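Local coordinates for protein putative short-chain dehydrogenase/reductase (Burkholderia xenovorans, PDB 5JY1) that binds NAD in a Rossmann fold of the short-chain dehydrogenase/reductase family and is probably an oxidoreductase, perhaps a 3-oxoacyl-[acyl-carrier-protein] reductase, at residues Q53-I58 / G63-V68. Numbering follows the deposited sequence.
Sequences QVEQEI and GRSLFV
Glu55 reaches across from helix 48-60 to the outer edge of strand 64-69 and takes the backbone N-H of Phe67 on its carboxylate. The bond from Phe67 N to Glu55 OE1 is short, 2.7 Å, and almost straight at 178°; the donor meets the anti side of the oxygen, 28° out of the carboxylate plane. Strand 64-69 is the outermost of its sheet within the chain, so this N-H has no further strand to pair with, and a long acidic side chain serves in its place. With CG anti to the backbone N and the chain extended beyond it, the carboxylate comes to the Phe67 N-H. A water donates to Glu55 OE1 and also to Phe67 O, while Glu55 OE2 accepts Gln56 NE2 at 2.8 Å. Arg59 NH2 hydrogen-bonds Ser65 O and makes a long, weak ion pair with Glu55 OE1.

Beside this polar link, Ile58 lays CG2 on Ser65 CB at 3.7 Å. Small Ser65 lets the helix come close, and its OG is satisfied by Val41 O. At the turn, Gly63 N donates to Ile58 O over 2.9 Å; with no side chain, Gly63 avoids crowding Ile58 CG2.

Segment 53-58 runs nearly antiparallel to strand 64-68 (169°), as in the classical beta-alpha-beta crossover from strand 40-45, which pairs with Arg64, Leu66 and Val68; helix 25-36 packs against Ile58, and helix 75-89 touches Leu66 and Val68.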
# COMPACT_ATOMS: atom_id res chain seq x y z
N GLN A 53 30.40 6.63 -24.65
CA GLN A 53 29.81 7.91 -25.02
C GLN A 53 29.35 8.69 -23.79
O GLN A 53 29.51 9.91 -23.72
CB GLN A 53 28.65 7.70 -25.99
N VAL A 54 28.79 7.99 -22.80
CA VAL A 54 28.30 8.67 -21.60
C VAL A 54 29.46 9.08 -20.70
O VAL A 54 29.44 10.17 -20.11
CB VAL A 54 27.30 7.77 -20.85
CG1 VAL A 54 26.85 8.44 -19.56
CG2 VAL A 54 26.10 7.49 -21.73
N GLU A 55 30.48 8.22 -20.56
CA GLU A 55 31.70 8.62 -19.85
C GLU A 55 32.24 9.93 -20.40
O GLU A 55 32.54 10.87 -19.64
CB GLU A 55 32.75 7.51 -19.96
CG GLU A 55 34.15 7.92 -19.51
CD GLU A 55 35.25 7.04 -20.10
OE1 GLU A 55 35.67 6.07 -19.44
OE2 GLU A 55 35.69 7.32 -21.23
N GLN A 56 32.35 10.03 -21.72
CA GLN A 56 32.89 11.24 -22.33
C GLN A 56 31.95 12.43 -22.17
O GLN A 56 32.42 13.56 -22.02
CB GLN A 56 33.20 10.99 -23.81
CG GLN A 56 34.30 9.95 -24.04
CD GLN A 56 35.66 10.45 -23.57
OE1 GLN A 56 36.13 11.50 -24.00
NE2 GLN A 56 36.28 9.70 -22.66
N GLU A 57 30.64 12.20 -22.21
CA GLU A 57 29.69 13.28 -21.98
C GLU A 57 29.88 13.89 -20.60
O GLU A 57 29.91 15.12 -20.45
CB GLU A 57 28.25 12.78 -22.14
CG GLU A 57 27.80 12.61 -23.59
CD GLU A 57 26.46 11.91 -23.72
OE1 GLU A 57 25.77 11.72 -22.70
OE2 GLU A 57 26.10 11.54 -24.86
N ILE A 58 30.01 13.05 -19.58
CA ILE A 58 30.18 13.54 -18.22
C ILE A 58 31.48 14.32 -18.09
O ILE A 58 31.53 15.38 -17.45
CB ILE A 58 30.11 12.38 -17.22
CG1 ILE A 58 28.67 11.83 -17.14
CG2 ILE A 58 30.62 12.81 -15.85
CD1 ILE A 58 28.55 10.48 -16.46
N GLY A 63 32.65 16.88 -15.25
CA GLY A 63 32.57 15.89 -14.20
C GLY A 63 33.65 14.81 -14.32
O GLY A 63 34.54 14.87 -15.16
N ARG A 64 33.55 13.82 -13.43
CA ARG A 64 34.45 12.68 -13.43
C ARG A 64 33.66 11.41 -13.69
O ARG A 64 32.59 11.20 -13.12
CB ARG A 64 35.20 12.56 -12.10
CG ARG A 64 36.34 13.55 -11.92
CD ARG A 64 36.86 13.49 -10.51
NE ARG A 64 35.78 13.75 -9.56
CZ ARG A 64 35.68 13.19 -8.36
NH1 ARG A 64 34.66 13.49 -7.57
NH2 ARG A 64 36.60 12.32 -7.95
N SER A 65 34.20 10.56 -14.57
CA SER A 65 33.51 9.33 -14.94
C SER A 65 34.52 8.32 -15.45
O SER A 65 35.61 8.67 -15.89
CB SER A 65 32.44 9.61 -16.01
OG SER A 65 31.66 8.47 -16.28
N LEU A 66 34.13 7.04 -15.38
CA LEU A 66 34.92 5.96 -15.96
C LEU A 66 33.98 4.90 -16.48
O LEU A 66 33.16 4.36 -15.73
CB LEU A 66 35.90 5.36 -14.94
CG LEU A 66 36.78 4.22 -15.48
CD1 LEU A 66 37.75 4.74 -16.53
CD2 LEU A 66 37.52 3.52 -14.36
N PHE A 67 34.09 4.58 -17.77
CA PHE A 67 33.37 3.45 -18.32
C PHE A 67 34.06 2.16 -17.90
O PHE A 67 35.28 2.02 -18.07
CB PHE A 67 33.30 3.53 -19.84
CG PHE A 67 32.92 2.23 -20.48
CD1 PHE A 67 31.62 1.74 -20.37
CD2 PHE A 67 33.86 1.47 -21.16
CE1 PHE A 67 31.27 0.54 -20.95
CE2 PHE A 67 33.51 0.26 -21.74
CZ PHE A 67 32.20 -0.20 -21.63
N VAL A 68 33.29 1.23 -17.35
CA VAL A 68 33.78 -0.10 -17.00
C VAL A 68 32.82 -1.09 -17.63
O VAL A 68 31.65 -1.18 -17.21
CB VAL A 68 33.88 -0.31 -15.48
CG1 VAL A 68 34.41 -1.70 -15.17
CG2 VAL A 68 34.78 0.76 -14.85
O HOH W 1 37.11 3.39 -19.94